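Local coordinates for sulfate permease family protein (Vibrio cholerae, PDB 4DGH) that probably carries anions across the membrane as a member of the SulP transporter family, of which this chain is the STAS domain, at residues R19-Y24 / S120-E125; R40-G43 / E47-Q50; T69-I74 / V103-E108; Q75-H78 / K83-I86. One frame throughout, in Å; residues are numbered along the deposited sequence. Where two conformers were deposited one is given.

Interaction 1 (R19-Y24 / S120-E125); sequences RELAVY and SAALTE
L21, at the start of strand 21-25, packs against A122 and L123 of the C-terminal helix 115-128. This is a strand-to-helix contact of the STAS fold, in which helices flank a parallel sheet. The CA atoms of L21 and A122 lie 7.4 Å apart, and what bridges the gap is purely apolar; polar bonding between the two segments is absent. CD1 of L21 comes to 3.7 Å from CB of A122, and CD2 of L21 stands 4.1 Å from that same CB, which places the alanine methyl against the leucine fork. CB of L21 points toward the helix, and with CG anti to the backbone N (chi1 175°) both methyls meet A122. Around them, L119 and I126 of the same helix also touch L21, so the leucine is held along more than one turn of it. On the same strand, V23 N is hydrogen-bonded to D63 of the second subunit, which puts this edge of the sheet beside a neighbouring chain. L123 approaches differently from A122: only its far end nears the strand, and the two leucines cross at about a right angle, CD2 of L123 being 4.1 Å from CD2 of L21.

Interaction 2 (R40-G43 / E47-Q50); sequences RVMG and ETPQ
The helix-to-strand connection of the STAS fold that links helix 32-44 to strand 51-55 folds back here, bringing T48 and P49 against M42 near the helix C-terminus. The backbones stay apart, with the CA atoms of M42 and T48 separated by 6.9 Å, and the reach comes from the long side chain of M42, a selenomethionine. CB of M42 is not aimed at the loop. Bends at chi2 (73°) and chi3 (90°) turn the chain end to the proline, and the two side chains reach toward each other, the end of M42 meeting the CG-CD side of P49. SE of M42 lies 3.7 Å from CD of P49, while the terminal CE of M42 is 3.9 Å from CG of P49. T48 adds a second touch: its methyl CG2 sits 3.8 Å from the backbone O of M42 and 4.3 Å from SE of M42. No hydrogen bond spans the segments; M42 and P49 meet through apolar atoms. In the wider fold, I82 of the loop before strand 83-87 touches both M42 and T48. I64 of the second subunit packs on P49, placing the turn beside a subunit interface as well as next to strand 51-55.

Interaction 3 (T69-I74 / V103-E108); sequences TLEEMI and VKLVGE
Segment 69-74 is helical throughout, whereas 103-108 carries the last turn of the short helix 102-106 and then leaves it at G107, whose phi is positive (104°). The nearest CA pairs, E71 with L105 at 8.0 Å and I74 with V106 at 7.9 Å, show two neighbouring helices of the STAS fold meeting through side chains. G107 N still closes the turn on the carbonyl O of V103, at 2.7 Å. L105 has the largest share of the buried surface: its CB points toward helix 64-78, and its side chain slides past that of I74 in the opposite direction. CG2 of I74, anti to the backbone N, thereby comes to 3.7 Å from CG of L105. E71 meets the same leucine at about a right angle, using aliphatic carbon: CG of E71 is 4.1 Å from CD2 of L105, which also lies 4.0 Å from the backbone O of E71. I102, one turn earlier on the short helix, touches E71 and I74 too, extending the apolar seam. V106 completes it from the side, crossing I74 at about a right angle, with its CG1 methyl 4.0 Å from CD1 of I74.

Interaction 4 (Q75-H78 / K83-I86); sequences QSFH and KVLI
V84, H78 and F77 bury the most surface where the end of helix 64-78 faces the start of strand 83-87. Segment 83-86 follows the helix after a loop of four residues, so the contact closes the second half of the beta-alpha-beta unit formed by strand 51-55, helix 64-78 and strand 83-87. V84 points its CB at the helix, and its CG2 methyl does all the touching. That methyl lies 3.8 Å from CB of F77 and 4.1 Å from CD2 of F77, near the plane of the phenyl ring and at its edge, so the ring face is not used here. The same CG2 is 3.9 Å from CD2 of H78, approaching the imidazole obliquely. Chi1 of H78 (-83°) sets CG anti to the carbonyl carbon, and the imidazole swings nearer the strand than its CB is aimed. A water then joins the two elements: it is hydrogen-bonded to NE2 of H78 at 2.7 Å, and it accepts from the backbone N of V84 at 2.9 Å. V84 thus joins the helix twice, by its methyl directly and by its amide through the water. Around the contact, V106 of helix 102-106 also lies on V84 and L105 of that helix on H78, L52 of strand 51-55 touches F77, and helix 32-44 reaches F77 through M42, so three helices converge on this face of the sheet.

Overall arrangement
All four contacts lie in the STAS domain; interactions 1 and 4 reach the same parallel sheet, while 2 joins helix to loop and 3 helix to helix. Along the chain, interaction 1 opens first and closes last, enclosing the other three; interaction 2 closes before interaction 3 opens, and interaction 4 lies within interaction 3. Interactions 3 and 4 share helix 64-78, their centres about 7 Å apart. Interaction 4 lies about 11 Å from interaction 2 and about 13 Å from interaction 1, centre to centre, and a salt bridge from K83 NZ to E125 OE1 (2.8 Å) ties it to interaction 1. A122 touches L85 while V84 faces helix 64-78, so helices pack on both sheet faces. Interactions 1 and 2 also touch the second subunit.

Interaction 1 (R19-Y24 / S120-E125)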
loop_
_atom_site.group_PDB
_atom_site.type_symbol
_atom_site.label_atom_id
_atom_site.label_comp_id
_atom_site.label_asym_id
_atom_site.label_seq_id
_atom_site.Cartn_x
_atom_site.Cartn_y
_atom_site.Cartn_z
ATOM N N ARG A 19 -21.763 -4.209 -16.793
ATOM C CA ARG A 19 -20.830 -5.320 -16.708
ATOM C C ARG A 19 -19.651 -5.200 -17.706
ATOM O O ARG A 19 -18.538 -5.689 -17.420
ATOM C CB ARG A 19 -21.599 -6.594 -17.122
ATOM C CG ARG A 19 -21.343 -7.747 -16.207
ATOM C CD ARG A 19 -22.347 -8.849 -16.550
ATOM N NE ARG A 19 -22.137 -9.130 -17.959
ATOM C CZ ARG A 19 -21.318 -10.088 -18.375
ATOM N NH1 ARG A 19 -20.730 -10.867 -17.468
ATOM N NH2 ARG A 19 -21.110 -10.281 -19.672
ATOM N N GLU A 20 -19.938 -4.653 -18.890
ATOM C CA GLU A 20 -18.923 -4.417 -19.921
ATOM C C GLU A 20 -17.844 -3.378 -19.680
ATOM O O GLU A 20 -16.896 -3.364 -20.459
ATOM C CB GLU A 20 -19.515 -4.175 -21.333
ATOM C CG GLU A 20 -20.387 -5.318 -21.735
ATOM C CD GLU A 20 -21.821 -5.105 -21.311
ATOM O OE1 GLU A 20 -22.179 -4.355 -20.314
ATOM O OE2 GLU A 20 -22.623 -5.619 -22.095
ATOM N N LEU A 21 -17.952 -2.545 -18.622
ATOM C CA LEU A 21 -16.992 -1.443 -18.475
ATOM C C LEU A 21 -16.319 -1.555 -17.100
ATOM O O LEU A 21 -17.013 -1.735 -16.070
ATOM C CB LEU A 21 -17.791 -0.154 -18.555
ATOM C CG LEU A 21 -16.991 1.114 -18.303
ATOM C CD1 LEU A 21 -15.964 1.237 -19.417
ATOM C CD2 LEU A 21 -17.957 2.255 -18.376
ATOM N N ALA A 22 -15.002 -1.392 -17.060
ATOM C CA ALA A 22 -14.249 -1.352 -15.817
ATOM C C ALA A 22 -13.478 -0.015 -15.796
ATOM O O ALA A 22 -13.288 0.661 -16.823
ATOM C CB ALA A 22 -13.325 -2.558 -15.720
ATOM N N VAL A 23 -13.057 0.381 -14.608
ATOM C CA VAL A 23 -12.409 1.677 -14.461
ATOM C C VAL A 23 -11.287 1.394 -13.454
ATOM O O VAL A 23 -11.529 0.766 -12.381
ATOM C CB VAL A 23 -13.375 2.710 -13.883
ATOM C CG1 VAL A 23 -12.575 3.982 -13.571
ATOM C CG2 VAL A 23 -14.495 3.009 -14.866
ATOM N N TYR A 24 -10.087 1.843 -13.777
ATOM C CA TYR A 24 -8.964 1.682 -12.845
ATOM C C TYR A 24 -8.165 2.955 -12.792
ATOM O O TYR A 24 -7.958 3.585 -13.839
ATOM C CB TYR A 24 -8.077 0.499 -13.335
ATOM C CG TYR A 24 -6.889 0.261 -12.352
ATOM C CD1 TYR A 24 -7.110 -0.280 -11.044
ATOM C CD2 TYR A 24 -5.586 0.572 -12.704
ATOM C CE1 TYR A 24 -6.052 -0.470 -10.142
ATOM C CE2 TYR A 24 -4.516 0.322 -11.781
ATOM C CZ TYR A 24 -4.775 -0.106 -10.525
ATOM O OH TYR A 24 -3.697 -0.296 -9.623
ATOM N N SER A 120 -18.574 8.711 -20.854
ATOM C CA SER A 120 -19.610 8.966 -21.870
ATOM C C SER A 120 -19.348 8.171 -23.175
ATOM O O SER A 120 -20.218 7.401 -23.697
ATOM C CB SER A 120 -19.717 10.509 -22.100
ATOM O OG SER A 120 -20.481 10.716 -23.286
ATOM N N ALA A 121 -18.132 8.281 -23.706
ATOM C CA ALA A 121 -17.806 7.506 -24.908
ATOM C C ALA A 121 -17.932 5.997 -24.726
ATOM O O ALA A 121 -18.390 5.294 -25.649
ATOM C CB ALA A 121 -16.439 7.832 -25.442
ATOM N N ALA A 122 -17.539 5.486 -23.577
ATOM C CA ALA A 122 -17.574 4.029 -23.377
ATOM C C ALA A 122 -19.016 3.558 -23.275
ATOM O O ALA A 122 -19.417 2.505 -23.862
ATOM C CB ALA A 122 -16.882 3.646 -22.054
ATOM N N LEU A 123 -19.804 4.301 -22.527
ATOM C CA LEU A 123 -21.225 3.883 -22.311
ATOM C C LEU A 123 -21.947 3.945 -23.655
ATOM O O LEU A 123 -22.784 3.076 -23.967
ATOM C CB LEU A 123 -21.926 4.770 -21.312
ATOM C CG LEU A 123 -21.422 4.719 -19.845
ATOM C CD1 LEU A 123 -22.038 5.866 -19.010
ATOM C CD2 LEU A 123 -21.793 3.346 -19.329
ATOM N N THR A 124 -21.597 4.916 -24.486
ATOM C CA THR A 124 -22.182 5.000 -25.832
ATOM C C THR A 124 -21.773 3.823 -26.734
ATOM O O THR A 124 -22.616 3.269 -27.468
ATOM C CB THR A 124 -21.724 6.298 -26.505
ATOM O OG1 THR A 124 -22.307 7.399 -25.791
ATOM C CG2 THR A 124 -22.184 6.375 -28.008
ATOM N N GLU A 125 -20.493 3.457 -26.700
ATOM C CA GLU A 125 -20.005 2.303 -27.453
ATOM C C GLU A 125 -20.624 0.971 -26.980
ATOM O O GLU A 125 -21.008 0.114 -27.787
ATOM C CB GLU A 125 -18.486 2.217 -27.399
ATOM C CG GLU A 125 -17.945 0.919 -27.977
ATOM C CD GLU A 125 -16.459 1.012 -28.349
ATOM O OE1 GLU A 125 -15.787 2.056 -28.062
ATOM O OE2 GLU A 125 -15.949 0.034 -28.934
#

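Interaction 2 (R40-G43 / E47-Q50)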
loop_
_atom_site.group_PDB
_atom_site.type_symbol
_atom_site.label_atom_id
_atom_site.label_comp_id
_atom_site.label_asym_id
_atom_site.label_seq_id
_atom_site.Cartn_x
_atom_site.Cartn_y
_atom_site.Cartn_z
ATOM N N ARG A 40 -2.282 -8.730 -12.756
ATOM C CA ARG A 40 -2.522 -10.082 -12.253
ATOM C C ARG A 40 -3.993 -10.420 -12.148
ATOM O O ARG A 40 -4.406 -11.434 -12.609
ATOM C CB ARG A 40 -1.724 -10.325 -10.952
ATOM C CG ARG A 40 -1.931 -11.690 -10.272
ATOM C CD ARG A 40 -0.870 -11.987 -9.173
ATOM N NE ARG A 40 -0.704 -10.907 -8.182
ATOM C CZ ARG A 40 0.348 -10.071 -8.140
ATOM N NH1 ARG A 40 1.345 -10.207 -9.043
ATOM N NH2 ARG A 40 0.400 -9.092 -7.217
ATOM N N VAL A 41 -4.811 -9.520 -11.649
ATOM C CA VAL A 41 -6.235 -9.755 -11.511
ATOM C C VAL A 41 -6.872 -9.951 -12.894
ATOM O O VAL A 41 -7.666 -10.869 -13.103
ATOM C CB VAL A 41 -6.915 -8.514 -10.900
ATOM C CG1 VAL A 41 -8.440 -8.666 -10.989
ATOM C CG2 VAL A 41 -6.505 -8.317 -9.444
HETATM N N MSE A 42 -6.520 -9.077 -13.820
HETATM C CA MSE A 42 -7.168 -9.121 -15.133
HETATM C C MSE A 42 -6.808 -10.433 -15.824
HETATM O O MSE A 42 -7.584 -10.966 -16.633
HETATM C CB MSE A 42 -6.691 -7.907 -15.955
HETATM C CG MSE A 42 -7.578 -7.750 -17.173
HETATM SE SE MSE A 42 -9.333 -7.046 -16.542
HETATM C CE MSE A 42 -9.322 -5.082 -16.564
ATOM N N GLY A 43 -5.609 -10.911 -15.570
ATOM C CA GLY A 43 -5.154 -12.217 -16.113
ATOM C C GLY A 43 -5.826 -13.418 -15.482
ATOM O O GLY A 43 -5.980 -14.483 -16.138
ATOM N N GLU A 47 -14.011 -13.751 -16.461
ATOM C CA GLU A 47 -14.617 -12.844 -17.394
ATOM C C GLU A 47 -13.939 -11.511 -17.320
ATOM O O GLU A 47 -13.648 -11.000 -16.197
ATOM C CB GLU A 47 -16.020 -12.575 -17.020
ATOM C CG GLU A 47 -16.953 -13.637 -17.485
ATOM C CD GLU A 47 -18.311 -13.291 -16.996
ATOM O OE1 GLU A 47 -18.738 -12.143 -17.292
ATOM O OE2 GLU A 47 -18.893 -14.140 -16.284
ATOM N N THR A 48 -13.741 -10.954 -18.506
ATOM C CA THR A 48 -13.137 -9.630 -18.656
ATOM C C THR A 48 -14.109 -8.588 -19.198
ATOM O O THR A 48 -15.045 -8.883 -19.941
ATOM C CB THR A 48 -11.803 -9.680 -19.461
ATOM O OG1 THR A 48 -12.035 -10.275 -20.752
ATOM C CG2 THR A 48 -10.720 -10.513 -18.690
ATOM N N PRO A 49 -13.875 -7.296 -18.839
ATOM C CA PRO A 49 -14.745 -6.266 -19.372
ATOM C C PRO A 49 -14.447 -6.095 -20.892
ATOM O O PRO A 49 -13.388 -6.489 -21.327
ATOM C CB PRO A 49 -14.296 -4.986 -18.578
ATOM C CG PRO A 49 -12.869 -5.253 -18.172
ATOM C CD PRO A 49 -12.693 -6.782 -18.121
ATOM N N GLN A 50 -15.396 -5.539 -21.656
ATOM C CA GLN A 50 -15.169 -5.061 -23.035
ATOM C C GLN A 50 -14.191 -3.825 -23.099
ATOM O O GLN A 50 -13.331 -3.728 -23.996
ATOM C CB GLN A 50 -16.549 -4.779 -23.733
ATOM C CG GLN A 50 -16.486 -4.150 -25.147
ATOM C CD GLN A 50 -17.822 -3.632 -25.736
ATOM O OE1 GLN A 50 -18.916 -3.991 -25.287
ATOM N NE2 GLN A 50 -17.728 -2.755 -26.713
#

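Interaction 3 (T69-I74 / V103-E108)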
loop_
_atom_site.group_PDB
_atom_site.type_symbol
_atom_site.label_atom_id
_atom_site.label_comp_id
_atom_site.label_asym_id
_atom_site.label_seq_id
_atom_site.Cartn_x
_atom_site.Cartn_y
_atom_site.Cartn_z
ATOM N N THR A 69 6.185 0.357 -17.658
ATOM C CA THR A 69 5.168 -0.332 -16.849
ATOM C C THR A 69 3.781 -0.164 -17.427
ATOM O O THR A 69 3.006 -1.137 -17.508
ATOM C CB THR A 69 5.284 0.172 -15.397
ATOM O OG1 THR A 69 6.604 -0.122 -14.966
ATOM C CG2 THR A 69 4.346 -0.556 -14.438
ATOM N N LEU A 70 3.421 1.082 -17.781
ATOM C CA LEU A 70 2.101 1.351 -18.347
ATOM C C LEU A 70 1.950 0.613 -19.688
ATOM O O LEU A 70 0.875 0.085 -20.001
ATOM C CB LEU A 70 1.867 2.853 -18.526
ATOM C CG LEU A 70 0.620 3.327 -19.200
ATOM C CD1 LEU A 70 -0.624 2.880 -18.415
ATOM C CD2 LEU A 70 0.518 4.834 -19.270
ATOM N N GLU A 71 3.003 0.656 -20.521
ATOM C CA GLU A 71 2.984 -0.102 -21.768
ATOM C C GLU A 71 2.676 -1.616 -21.600
ATOM O O GLU A 71 1.825 -2.171 -22.290
ATOM C CB GLU A 71 4.321 0.120 -22.505
ATOM C CG GLU A 71 4.394 -0.782 -23.722
ATOM C CD GLU A 71 5.656 -0.589 -24.531
ATOM O OE1 GLU A 71 6.667 -0.078 -23.945
ATOM O OE2 GLU A 71 5.633 -0.976 -25.745
ATOM N N GLU A 72 3.395 -2.270 -20.713
ATOM C CA GLU A 72 3.258 -3.703 -20.448
ATOM C C GLU A 72 1.853 -3.988 -19.932
ATOM O O GLU A 72 1.221 -4.922 -20.411
ATOM C CB GLU A 72 4.284 -4.169 -19.388
ATOM C CG GLU A 72 4.119 -5.641 -19.015
ATOM C CD GLU A 72 5.346 -6.247 -18.286
ATOM O OE1 GLU A 72 5.933 -5.583 -17.373
ATOM O OE2 GLU A 72 5.733 -7.418 -18.608
HETATM N N MSE A 73 1.353 -3.170 -19.008
HETATM C CA MSE A 73 -0.025 -3.329 -18.533
HETATM C C MSE A 73 -1.056 -3.260 -19.647
HETATM O O MSE A 73 -1.962 -4.077 -19.719
HETATM C CB MSE A 73 -0.305 -2.225 -17.511
HETATM C CG MSE A 73 -1.480 -2.667 -16.655
HETATM SE SE MSE A 73 -2.031 -1.121 -15.566
HETATM C CE MSE A 73 -3.519 -1.734 -14.478
ATOM N N ILE A 74 -0.938 -2.268 -20.508
ATOM C CA ILE A 74 -1.889 -2.133 -21.605
ATOM C C ILE A 74 -1.781 -3.283 -22.576
ATOM O O ILE A 74 -2.803 -3.759 -23.135
ATOM C CB ILE A 74 -1.619 -0.802 -22.352
ATOM C CG1 ILE A 74 -2.055 0.352 -21.426
ATOM C CG2 ILE A 74 -2.435 -0.787 -23.645
ATOM C CD1 ILE A 74 -1.575 1.699 -21.926
ATOM N N VAL A 103 0.056 6.625 -26.851
ATOM C CA VAL A 103 -1.152 7.056 -27.592
ATOM C C VAL A 103 -1.318 6.143 -28.806
ATOM O O VAL A 103 -2.413 5.680 -29.060
ATOM C CB VAL A 103 -1.099 8.550 -27.974
ATOM C CG1 VAL A 103 -2.193 8.908 -28.990
ATOM C CG2 VAL A 103 -1.193 9.413 -26.719
ATOM N N LYS A 104 -0.223 5.873 -29.508
ATOM C CA LYS A 104 -0.196 4.896 -30.607
ATOM C C LYS A 104 -0.805 3.622 -30.158
ATOM O O LYS A 104 -1.699 3.113 -30.809
ATOM C CB LYS A 104 1.250 4.605 -31.091
ATOM C CG LYS A 104 1.300 3.527 -32.172
ATOM C CD LYS A 104 2.681 2.895 -32.280
ATOM C CE LYS A 104 2.670 1.866 -33.396
ATOM N NZ LYS A 104 4.061 1.645 -33.848
ATOM N N LEU A 105 -0.357 3.120 -29.005
ATOM C CA LEU A 105 -0.813 1.825 -28.540
ATOM C C LEU A 105 -2.300 1.770 -28.333
ATOM O O LEU A 105 -2.936 0.799 -28.695
ATOM C CB LEU A 105 -0.114 1.519 -27.228
ATOM C CG LEU A 105 -0.288 0.182 -26.553
ATOM C CD1 LEU A 105 -0.123 -0.927 -27.610
ATOM C CD2 LEU A 105 0.745 0.143 -25.401
ATOM N N VAL A 106 -2.879 2.781 -27.703
ATOM C CA VAL A 106 -4.283 2.640 -27.440
ATOM C C VAL A 106 -5.163 3.248 -28.523
ATOM O O VAL A 106 -6.349 2.923 -28.607
ATOM C CB VAL A 106 -4.752 3.255 -26.105
ATOM C CG1 VAL A 106 -4.090 2.589 -24.865
ATOM C CG2 VAL A 106 -4.543 4.728 -26.145
ATOM N N GLY A 107 -4.581 4.126 -29.346
ATOM C CA GLY A 107 -5.364 4.747 -30.417
ATOM C C GLY A 107 -5.695 6.185 -29.990
ATOM O O GLY A 107 -6.175 6.398 -28.887
ATOM N N GLU A 108 -5.399 7.198 -30.838
ATOM C CA GLU A 108 -5.705 8.637 -30.492
ATOM C C GLU A 108 -7.135 8.834 -30.091
ATOM O O GLU A 108 -7.415 9.663 -29.213
ATOM C CB GLU A 108 -5.501 9.624 -31.691
ATOM C CG GLU A 108 -4.250 9.267 -32.427
ATOM C CD GLU A 108 -4.003 9.999 -33.750
ATOM O OE1 GLU A 108 -4.975 10.530 -34.374
ATOM O OE2 GLU A 108 -2.772 9.980 -34.136
#

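Interaction 4 (Q75-H78 / K83-I86)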
loop_
_atom_site.group_PDB
_atom_site.type_symbol
_atom_site.label_atom_id
_atom_site.label_comp_id
_atom_site.label_asym_id
_atom_site.label_seq_id
_atom_site.Cartn_x
_atom_site.Cartn_y
_atom_site.Cartn_z
ATOM N N GLN A 75 -0.549 -3.675 -22.890
ATOM C CA GLN A 75 -0.325 -4.883 -23.731
ATOM C C GLN A 75 -1.029 -6.122 -23.163
ATOM O O GLN A 75 -1.633 -6.862 -23.881
ATOM C CB GLN A 75 1.160 -5.157 -23.926
ATOM C CG GLN A 75 1.737 -4.237 -24.989
ATOM C CD GLN A 75 3.256 -4.216 -25.032
ATOM O OE1 GLN A 75 3.933 -4.697 -24.121
ATOM N NE2 GLN A 75 3.799 -3.629 -26.105
ATOM N N SER A 76 -0.919 -6.307 -21.855
ATOM C CA SER A 76 -1.526 -7.421 -21.185
ATOM C C SER A 76 -3.065 -7.359 -21.238
ATOM O O SER A 76 -3.700 -8.388 -21.381
ATOM C CB SER A 76 -1.003 -7.554 -19.744
ATOM O OG SER A 76 -1.745 -6.694 -18.867
ATOM N N PHE A 77 -3.677 -6.167 -21.238
ATOM C CA PHE A 77 -5.147 -6.082 -21.419
ATOM C C PHE A 77 -5.545 -6.329 -22.878
ATOM O O PHE A 77 -6.544 -6.978 -23.164
ATOM C CB PHE A 77 -5.681 -4.680 -20.951
ATOM C CG PHE A 77 -5.306 -4.338 -19.517
ATOM C CD1 PHE A 77 -5.142 -5.358 -18.563
ATOM C CD2 PHE A 77 -5.156 -3.029 -19.110
ATOM C CE1 PHE A 77 -4.840 -5.059 -17.217
ATOM C CE2 PHE A 77 -4.833 -2.697 -17.775
ATOM C CZ PHE A 77 -4.695 -3.712 -16.825
ATOM N N HIS A 78 -4.788 -5.767 -23.808
ATOM C CA HIS A 78 -5.105 -5.862 -25.245
ATOM C C HIS A 78 -5.085 -7.301 -25.642
ATOM O O HIS A 78 -5.841 -7.707 -26.550
ATOM C CB HIS A 78 -4.065 -5.139 -26.155
ATOM C CG HIS A 78 -4.307 -3.649 -26.278
ATOM N ND1 HIS A 78 -3.443 -2.803 -26.907
ATOM C CD2 HIS A 78 -5.373 -2.876 -25.840
ATOM C CE1 HIS A 78 -3.951 -1.546 -26.858
ATOM N NE2 HIS A 78 -5.153 -1.607 -26.255
ATOM N N LYS A 83 -10.447 -3.300 -24.796
ATOM C CA LYS A 83 -10.169 -1.979 -25.332
ATOM C C LYS A 83 -9.881 -1.030 -24.175
ATOM O O LYS A 83 -10.650 -0.972 -23.210
ATOM C CB LYS A 83 -11.419 -1.498 -26.079
ATOM C CG LYS A 83 -11.348 -0.101 -26.616
ATOM C CD LYS A 83 -12.559 0.173 -27.551
ATOM C CE LYS A 83 -12.307 1.428 -28.338
ATOM N NZ LYS A 83 -13.389 1.661 -29.382
ATOM N N VAL A 84 -8.777 -0.320 -24.256
ATOM C CA VAL A 84 -8.302 0.491 -23.174
ATOM C C VAL A 84 -8.445 1.947 -23.572
ATOM O O VAL A 84 -7.987 2.330 -24.702
ATOM C CB VAL A 84 -6.861 0.166 -22.813
ATOM C CG1 VAL A 84 -6.330 1.140 -21.721
ATOM C CG2 VAL A 84 -6.692 -1.328 -22.484
ATOM N N LEU A 85 -9.212 2.709 -22.776
ATOM C CA LEU A 85 -9.235 4.158 -22.919
ATOM C C LEU A 85 -8.360 4.780 -21.809
ATOM O O LEU A 85 -8.254 4.216 -20.733
ATOM C CB LEU A 85 -10.649 4.739 -22.770
ATOM C CG LEU A 85 -11.716 4.568 -23.865
ATOM C CD1 LEU A 85 -11.599 3.348 -24.745
ATOM C CD2 LEU A 85 -13.135 4.867 -23.412
ATOM N N ILE A 86 -7.808 5.975 -22.079
ATOM C CA ILE A 86 -7.050 6.663 -21.095
ATOM C C ILE A 86 -7.713 8.023 -20.880
ATOM O O ILE A 86 -8.116 8.713 -21.881
ATOM C CB ILE A 86 -5.650 6.840 -21.632
ATOM C CG1 ILE A 86 -4.889 5.472 -21.645
ATOM C CG2 ILE A 86 -4.925 7.935 -20.849
ATOM C CD1 ILE A 86 -3.523 5.666 -22.317
HETATM O O HOH W 1 -7.042 0.293 -26.535
#